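Long-range contacts in tartronate semialdehyde reductase (Salmonella typhimurium, PDB 1VPD), which probably catalyses the NAD(P)H-dependent reduction of tartronate semialdehyde to D-glycerate, the last step from galactarate to D-glycerate: residues E119-P124 with V139-D144; A105-S110 with G166-G171; D221-M226 with N279-A284. All blocks are in the same frame, centred on the assembly; numbering follows the deposited sequence.

Contact 1: residues E119-P124 with V139-D144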
loop_
_atom_site.group_PDB
_atom_site.type_symbol
_atom_site.label_atom_id
_atom_site.label_comp_id
_atom_site.label_asym_id
_atom_site.label_seq_id
_atom_site.Cartn_x
_atom_site.Cartn_y
_atom_site.Cartn_z
ATOM N N GLU A 119 -14.076 1.096 17.056
ATOM C CA GLU A 119 -14.246 0.095 16.006
ATOM C C GLU A 119 -13.099 0.215 15.017
ATOM O O GLU A 119 -12.436 1.244 14.966
ATOM C CB GLU A 119 -15.530 0.340 15.233
ATOM C CG GLU A 119 -16.772 0.530 16.094
ATOM C CD GLU A 119 -17.456 -0.754 16.476
ATOM O OE1 GLU A 119 -16.901 -1.860 16.241
ATOM O OE2 GLU A 119 -18.564 -0.629 17.042
HETATM N N MSE A 120 -12.899 -0.819 14.202
HETATM C CA MSE A 120 -11.772 -0.820 13.256
HETATM C C MSE A 120 -12.060 -1.649 12.011
HETATM O O MSE A 120 -12.645 -2.742 12.096
HETATM C CB MSE A 120 -10.495 -1.343 13.928
HETATM C CG MSE A 120 -9.279 -1.302 13.022
HETATM SE SE MSE A 120 -7.719 -1.890 13.973
HETATM C CE MSE A 120 -6.454 -2.025 12.565
ATOM N N LEU A 121 -11.686 -1.102 10.861
ATOM C CA LEU A 121 -11.590 -1.856 9.616
ATOM C C LEU A 121 -10.123 -1.880 9.182
ATOM O O LEU A 121 -9.419 -0.872 9.321
ATOM C CB LEU A 121 -12.389 -1.209 8.487
ATOM C CG LEU A 121 -13.895 -0.979 8.678
ATOM C CD1 LEU A 121 -14.441 -0.176 7.519
ATOM C CD2 LEU A 121 -14.571 -2.309 8.803
ATOM N N ASP A 122 -9.682 -3.010 8.629
ATOM C CA ASP A 122 -8.413 -3.067 7.912
ATOM C C ASP A 122 -8.706 -3.025 6.420
ATOM O O ASP A 122 -9.272 -3.964 5.867
ATOM C CB ASP A 122 -7.516 -4.252 8.321
ATOM C CG ASP A 122 -8.102 -5.625 8.029
ATOM O OD1 ASP A 122 -9.271 -5.904 8.400
ATOM O OD2 ASP A 122 -7.416 -6.540 7.490
ATOM N N ALA A 123 -8.363 -1.899 5.794
ATOM C CA ALA A 123 -8.722 -1.607 4.406
ATOM C C ALA A 123 -7.509 -1.187 3.557
ATOM O O ALA A 123 -7.476 -0.072 3.018
ATOM C CB ALA A 123 -9.783 -0.518 4.371
ATOM N N PRO A 124 -6.517 -2.070 3.431
ATOM C CA PRO A 124 -5.374 -1.798 2.564
ATOM C C PRO A 124 -5.786 -1.715 1.098
ATOM O O PRO A 124 -6.905 -2.082 0.695
ATOM C CB PRO A 124 -4.432 -2.990 2.822
ATOM C CG PRO A 124 -5.324 -4.081 3.295
ATOM C CD PRO A 124 -6.414 -3.391 4.075
ATOM N N VAL A 139 -9.611 -1.429 -3.010
ATOM C CA VAL A 139 -9.572 -1.474 -1.563
ATOM C C VAL A 139 -10.148 -2.812 -1.134
ATOM O O VAL A 139 -11.180 -3.261 -1.646
ATOM C CB VAL A 139 -10.398 -0.287 -0.965
ATOM C CG1 VAL A 139 -10.307 -0.265 0.532
ATOM C CG2 VAL A 139 -9.914 1.023 -1.539
HETATM N N MSE A 140 -9.472 -3.456 -0.191
HETATM C CA MSE A 140 -9.825 -4.792 0.272
HETATM C C MSE A 140 -9.928 -4.735 1.788
HETATM O O MSE A 140 -8.980 -4.367 2.449
HETATM C CB MSE A 140 -8.779 -5.813 -0.213
HETATM C CG MSE A 140 -7.341 -5.510 0.220
HETATM SE SE MSE A 140 -6.006 -5.947 -1.162
HETATM C CE MSE A 140 -6.535 -4.678 -2.515
ATOM N N VAL A 141 -11.086 -5.110 2.339
ATOM C CA VAL A 141 -11.445 -4.721 3.701
ATOM C C VAL A 141 -11.838 -5.890 4.584
ATOM O O VAL A 141 -12.613 -6.755 4.166
ATOM C CB VAL A 141 -12.645 -3.727 3.670
ATOM C CG1 VAL A 141 -12.872 -3.150 5.052
ATOM C CG2 VAL A 141 -12.413 -2.639 2.620
ATOM N N GLY A 142 -11.325 -5.913 5.809
ATOM C CA GLY A 142 -11.836 -6.792 6.833
ATOM C C GLY A 142 -12.490 -5.999 7.952
ATOM O O GLY A 142 -12.172 -4.822 8.176
ATOM N N GLY A 143 -13.398 -6.666 8.655
ATOM C CA GLY A 143 -14.083 -6.101 9.815
ATOM C C GLY A 143 -15.573 -6.378 9.755
ATOM O O GLY A 143 -16.033 -7.182 8.974
ATOM N N ASP A 144 -16.321 -5.701 10.611
ATOM C CA ASP A 144 -17.784 -5.851 10.679
ATOM C C ASP A 144 -18.488 -5.298 9.459
ATOM O O ASP A 144 -18.242 -4.176 9.037
ATOM C CB ASP A 144 -18.245 -5.151 11.968
ATOM C CG ASP A 144 -19.749 -5.108 12.136
ATOM O OD1 ASP A 144 -20.515 -5.513 11.248
ATOM O OD2 ASP A 144 -20.256 -4.667 13.169
HETATM O O HOH W 1 -18.535 -4.046 14.941
HETATM O O HOH W 2 -15.220 -3.628 12.177
#

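Contact 2: residues A105-S110 with G166-G171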
loop_
_atom_site.group_PDB
_atom_site.type_symbol
_atom_site.label_atom_id
_atom_site.label_comp_id
_atom_site.label_asym_id
_atom_site.label_seq_id
_atom_site.Cartn_x
_atom_site.Cartn_y
_atom_site.Cartn_z
ATOM N N ALA A 105 -1.217 -8.208 13.482
ATOM C CA ALA A 105 -1.150 -6.855 14.034
ATOM C C ALA A 105 -2.488 -6.117 13.918
ATOM O O ALA A 105 -2.897 -5.431 14.870
ATOM C CB ALA A 105 -0.035 -6.057 13.399
ATOM N N SER A 106 -3.169 -6.233 12.776
ATOM C CA SER A 106 -4.507 -5.661 12.641
ATOM C C SER A 106 -5.412 -6.171 13.754
ATOM O O SER A 106 -6.143 -5.395 14.392
ATOM C CB SER A 106 -5.139 -5.992 11.283
ATOM O OG SER A 106 -4.398 -5.431 10.229
ATOM N N ARG A 107 -5.372 -7.473 13.992
ATOM C CA ARG A 107 -6.233 -8.088 15.021
ATOM C C ARG A 107 -5.876 -7.617 16.432
ATOM O O ARG A 107 -6.773 -7.316 17.239
ATOM C CB ARG A 107 -6.154 -9.626 14.954
ATOM C CG ARG A 107 -6.789 -10.240 13.714
ATOM C CD ARG A 107 -6.933 -11.792 13.754
ATOM N NE ARG A 107 -5.644 -12.466 13.946
ATOM C CZ ARG A 107 -4.889 -13.028 12.998
ATOM N NH1 ARG A 107 -5.270 -13.040 11.718
ATOM N NH2 ARG A 107 -3.732 -13.599 13.344
ATOM N N GLU A 108 -4.582 -7.493 16.710
ATOM C CA GLU A 108 -4.101 -6.988 17.995
ATOM C C GLU A 108 -4.532 -5.547 18.261
ATOM O O GLU A 108 -4.999 -5.211 19.363
ATOM C CB GLU A 108 -2.577 -7.046 18.064
ATOM C CG GLU A 108 -2.037 -8.443 18.248
ATOM C CD GLU A 108 -0.515 -8.511 18.177
ATOM O OE1 GLU A 108 0.155 -7.671 17.505
ATOM O OE2 GLU A 108 0.011 -9.440 18.796
ATOM N N ILE A 109 -4.358 -4.696 17.259
ATOM C CA ILE A 109 -4.712 -3.289 17.371
ATOM C C ILE A 109 -6.241 -3.180 17.502
ATOM O O ILE A 109 -6.752 -2.396 18.315
ATOM C CB ILE A 109 -4.213 -2.505 16.138
ATOM C CG1 ILE A 109 -2.673 -2.505 16.109
ATOM C CG2 ILE A 109 -4.749 -1.075 16.182
ATOM C CD1 ILE A 109 -2.093 -2.161 14.761
ATOM N N SER A 110 -6.969 -3.963 16.716
ATOM C CA SER A 110 -8.436 -3.981 16.815
ATOM C C SER A 110 -8.907 -4.350 18.230
ATOM O O SER A 110 -9.836 -3.725 18.780
ATOM C CB SER A 110 -9.020 -4.951 15.795
ATOM O OG SER A 110 -10.440 -5.015 15.897
ATOM N N GLY A 166 -13.829 -10.255 4.630
ATOM C CA GLY A 166 -13.979 -11.067 5.815
ATOM C C GLY A 166 -13.906 -10.271 7.104
ATOM O O GLY A 166 -14.085 -9.042 7.084
ATOM N N ASP A 167 -13.656 -10.981 8.204
ATOM C CA ASP A 167 -13.517 -10.384 9.529
ATOM C C ASP A 167 -12.195 -9.612 9.600
ATOM O O ASP A 167 -11.365 -9.697 8.686
ATOM C CB ASP A 167 -13.488 -11.458 10.622
ATOM C CG ASP A 167 -14.807 -12.231 10.752
ATOM O OD1 ASP A 167 -15.855 -11.760 10.282
ATOM O OD2 ASP A 167 -14.855 -13.330 11.334
ATOM N N ILE A 168 -12.005 -8.889 10.696
ATOM C CA ILE A 168 -10.814 -8.067 10.893
ATOM C C ILE A 168 -9.544 -8.897 10.630
ATOM O O ILE A 168 -9.393 -10.000 11.129
ATOM C CB ILE A 168 -10.806 -7.432 12.321
ATOM C CG1 ILE A 168 -9.600 -6.508 12.507
ATOM C CG2 ILE A 168 -10.866 -8.509 13.433
ATOM C CD1 ILE A 168 -9.696 -5.194 11.759
ATOM N N GLY A 169 -8.653 -8.317 9.831
ATOM C CA GLY A 169 -7.447 -8.983 9.360
ATOM C C GLY A 169 -7.528 -9.525 7.954
ATOM O O GLY A 169 -6.499 -9.712 7.312
ATOM N N ALA A 170 -8.742 -9.751 7.450
ATOM C CA ALA A 170 -8.934 -10.318 6.123
ATOM C C ALA A 170 -8.543 -9.360 5.031
ATOM O O ALA A 170 -8.125 -9.796 3.955
ATOM C CB ALA A 170 -10.381 -10.806 5.915
ATOM N N GLY A 171 -8.636 -8.066 5.293
ATOM C CA GLY A 171 -8.133 -7.079 4.354
ATOM C C GLY A 171 -6.637 -7.290 4.126
ATOM O O GLY A 171 -6.174 -7.352 2.986
#

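Contact 3: residues D221-M226 with N279-A284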
loop_
_atom_site.group_PDB
_atom_site.type_symbol
_atom_site.label_atom_id
_atom_site.label_comp_id
_atom_site.label_asym_id
_atom_site.label_seq_id
_atom_site.Cartn_x
_atom_site.Cartn_y
_atom_site.Cartn_z
ATOM N N ASP A 221 2.138 -2.762 -17.915
ATOM C CA ASP A 221 1.938 -1.409 -18.460
ATOM C C ASP A 221 2.446 -0.309 -17.538
ATOM O O ASP A 221 2.875 0.744 -18.018
ATOM C CB ASP A 221 0.471 -1.181 -18.759
ATOM C CG ASP A 221 -0.007 -1.957 -19.960
ATOM O OD1 ASP A 221 0.776 -2.165 -20.901
ATOM O OD2 ASP A 221 -1.158 -2.383 -20.042
ATOM N N ALA A 222 2.399 -0.534 -16.224
ATOM C CA ALA A 222 2.910 0.451 -15.268
ATOM C C ALA A 222 4.433 0.480 -15.198
ATOM O O ALA A 222 5.023 1.559 -15.106
ATOM C CB ALA A 222 2.360 0.189 -13.872
ATOM N N LYS A 223 5.062 -0.696 -15.250
ATOM C CA LYS A 223 6.471 -0.844 -14.903
ATOM C C LYS A 223 7.417 -1.034 -16.079
ATOM O O LYS A 223 8.575 -0.621 -15.976
ATOM C CB LYS A 223 6.646 -1.967 -13.875
ATOM C CG LYS A 223 5.830 -1.795 -12.602
ATOM C CD LYS A 223 6.018 -0.426 -11.945
ATOM C CE LYS A 223 5.446 -0.378 -10.547
ATOM N NZ LYS A 223 5.729 0.948 -9.900
ATOM N N ALA A 224 6.968 -1.599 -17.198
ATOM C CA ALA A 224 7.894 -1.781 -18.328
ATOM C C ALA A 224 8.440 -0.439 -18.823
ATOM O O ALA A 224 9.647 -0.313 -19.046
ATOM C CB ALA A 224 7.293 -2.605 -19.482
ATOM N N PRO A 225 7.577 0.563 -18.986
ATOM C CA PRO A 225 8.069 1.893 -19.382
ATOM C C PRO A 225 9.075 2.472 -18.387
ATOM O O PRO A 225 10.083 3.054 -18.826
ATOM C CB PRO A 225 6.782 2.721 -19.480
ATOM C CG PRO A 225 5.738 1.696 -19.805
ATOM C CD PRO A 225 6.107 0.540 -18.900
HETATM N N MSE A 226 8.838 2.298 -17.084
HETATM C CA MSE A 226 9.750 2.804 -16.061
HETATM C C MSE A 226 11.118 2.156 -16.183
HETATM O O MSE A 226 12.144 2.835 -16.165
HETATM C CB MSE A 226 9.176 2.589 -14.656
HETATM C CG MSE A 226 7.912 3.384 -14.386
HETATM SE SE MSE A 226 7.253 3.183 -12.565
HETATM C CE MSE A 226 8.758 3.939 -11.560
ATOM N N ASN A 279 15.555 1.887 -1.534
ATOM C CA ASN A 279 14.723 3.071 -1.690
ATOM C C ASN A 279 14.276 3.324 -3.122
ATOM O O ASN A 279 13.653 4.364 -3.410
ATOM C CB ASN A 279 15.441 4.301 -1.121
ATOM C CG ASN A 279 15.507 4.262 0.387
ATOM O OD1 ASN A 279 14.476 4.137 1.052
ATOM N ND2 ASN A 279 16.709 4.301 0.934
ATOM N N ASP A 280 14.574 2.385 -4.022
ATOM C CA ASP A 280 14.075 2.445 -5.389
ATOM C C ASP A 280 12.679 1.847 -5.490
ATOM O O ASP A 280 12.310 0.990 -4.691
ATOM C CB ASP A 280 14.981 1.676 -6.342
ATOM C CG ASP A 280 16.274 2.388 -6.652
ATOM O OD1 ASP A 280 16.401 3.612 -6.393
ATOM O OD2 ASP A 280 17.200 1.779 -7.209
ATOM N N ASP A 281 11.905 2.301 -6.472
ATOM C CA ASP A 281 10.642 1.668 -6.833
ATOM C C ASP A 281 10.855 0.186 -7.079
ATOM O O ASP A 281 11.915 -0.220 -7.525
ATOM C CB ASP A 281 10.071 2.291 -8.096
ATOM C CG ASP A 281 8.710 1.728 -8.462
ATOM O OD1 ASP A 281 7.731 2.005 -7.736
ATOM O OD2 ASP A 281 8.543 0.997 -9.465
ATOM N N HIS A 282 9.833 -0.621 -6.812
ATOM C CA HIS A 282 9.974 -2.064 -7.004
ATOM C C HIS A 282 10.162 -2.562 -8.449
ATOM O O HIS A 282 10.565 -3.711 -8.639
ATOM C CB HIS A 282 8.919 -2.893 -6.250
ATOM C CG HIS A 282 7.478 -2.551 -6.493
ATOM N ND1 HIS A 282 7.003 -1.488 -7.240
ATOM C CD2 HIS A 282 6.383 -3.175 -6.003
ATOM C CE1 HIS A 282 5.674 -1.492 -7.211
ATOM N NE2 HIS A 282 5.278 -2.512 -6.473
ATOM N N SER A 283 9.980 -1.680 -9.426
ATOM C CA SER A 283 10.437 -1.920 -10.798
ATOM C C SER A 283 11.942 -2.218 -10.841
ATOM O O SER A 283 12.421 -2.850 -11.785
ATOM C CB SER A 283 10.075 -0.736 -11.717
ATOM O OG SER A 283 10.618 0.486 -11.232
ATOM N N ALA A 284 12.690 -1.792 -9.819
ATOM C CA ALA A 284 14.124 -2.087 -9.726
ATOM C C ALA A 284 14.435 -3.577 -9.526
ATOM O O ALA A 284 15.586 -3.995 -9.587
ATOM C CB ALA A 284 14.789 -1.241 -8.645
#

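Contact 1: residues E119-P124 with V139-D144
The two strands meet most tightly between Asp122 and Pro124 on one side and Val139 and Gly142 on the other, all of them buried. Asp122 and Gly142 form an antiparallel hydrogen-bonded pair: Gly142 N reaches Asp122 O at 2.8 Å, in the carbonyl plane, while the return bond from Asp122 N arrives from above the carbonyl plane of Gly142. Farther along, Met140 N points almost straight down the C=O axis of Pro124, N to O 3.0 Å. Ala123 CB fits between two valines, 3.8 Å from Val141 CG2 and 3.9 Å from Val139 CG1, and the Pro124 ring crosses the selenomethionine Met140 at about a right angle, with Pro124 CG and Met140 CG in contact. Strand 119-126 is the last of the parallel strands of the Rossmann-type nucleotide-binding domain, and strand 137-142 runs back beside it; the axes of 119-122 and 139-142 lie 139° apart in direction. Pro124 also touches Lys175, the predicted catalytic residue. Asp122 CG stands between its own backbone N and carbonyl carbon (chi1 63°), which lays OD1 against Gly142; OD1 and OD2 accept from the backbone N of Gly169 and Asn172, respectively. Toward the partly exposed Glu119 and the exposed Asp144 the strands part. Leu121 CD2 still covers Gly143, 4.0 Å from its CA, but beyond it water mediates: one molecule donates to Met120 O and accepts from Asp144 N, another donates to both Glu119 OE1 and Asp144 OD2, like-charged oxygens 5.3 Å apart. Asp144 OD1 caps the next helix at Ala146 N.

Contact 2: residues A105-S110 with G166-G171
A type II beta turn from Asp167 to Ala170, closed by Ala170 N to Asp167 O at 2.9 Å, carries the chain past one side of helix 103-114, its closest backbone approach being Ser106 CA to Gly169 CA at 5.5 Å. In the fold this is the passage from strand 161-166, the outermost strand at its end of the nucleotide-binding domain's sheet, into the long helix 170-198, with Gly169 as N-cap. The turn leans on a helix of the Rossmann-type part without any hydrogen bond between the two segments. Ile168 does most of the work. Its CG1 lies anti to the backbone N (chi1 -177°) and reaches across to Ser110, 3.7 Å from CB, with CD1 a little farther from the same carbon. Arg107 CG and CD run past the carbonyl of Ile168, CG 3.7 Å from Ile168 O, before the chain bends at chi3. Gly169, with phi 100°, brings its CA up to Ser106 CB, 4.2 Å away. Ile168 also touches Asp122 of strand 119-126. Ser106 OG makes a weak hydrogen bond to Asn172 ND2.

Contact 3: residues D221-M226 with N279-A284
Charge carries the centre of this contact. Lys223 leaves helix 218-228 with a bend at chi2 (-52°) and then runs extended, so that its ammonium meets the Asp281 carboxylate tip to tip. The salt bridge is uneven: NZ lies 2.8 Å from Asp281 OD2, on the syn lone pair, and makes a weak bond of 3.1 Å to Asp281 OD1. Hydrogen bonds within residues 279-284 fix the carboxylate. Ser283 OG donates to the anti lone pair of Asp281 OD2 at 2.8 Å, and Ser283 N approaches the same oxygen from above the carboxylate plane at 3.0 Å. Three donors thus grip OD2, which would be expected to keep this buried acid ionised, while OD1 also accepts from Phe236 N. Van der Waals contacts line the ion pair. The selenomethionine Met226, bent at chi3 (63°), crosses Asp281 at about a right angle, its methyl CE lying against Asp281 OD2 at 3.6 Å. Lys223 CE packs obliquely against the His282 ring, and Lys223 CD lies beside Ser283 CB. His282 is also close to a bound L(+)-tartaric acid, probably from the crystallisation liquor. The bond from Ser283 N to Asp281 OD2 makes an Asx turn, which leads into the 3-10 turn 282-284 in the all-helical C-terminal domain.

Contacts 1 and 2 are neighbours, their centres 7 Å apart, and contact 1 is nested in the loop that contact 2 closes. Both lie at the end of the sheet formed by strands 119-126, 137-142 and 161-166, and are joined by a probable hydrogen bond of Gly143 N with Gly166 O. Contact 1 is a buried strand pairing built on backbone hydrogen bonds; contact 2 is only partly buried and rests on van der Waals contacts between a helix and a turn. Contact 3 lies about 28 Å from contact 1, centre to centre, on the opposite side of the chain's centre. Also buried, but among helices, it depends on a side-chain salt bridge. Helix 170-198 connects the regions, starting at contact 2 and touching Lys223 and His282 of contact 3.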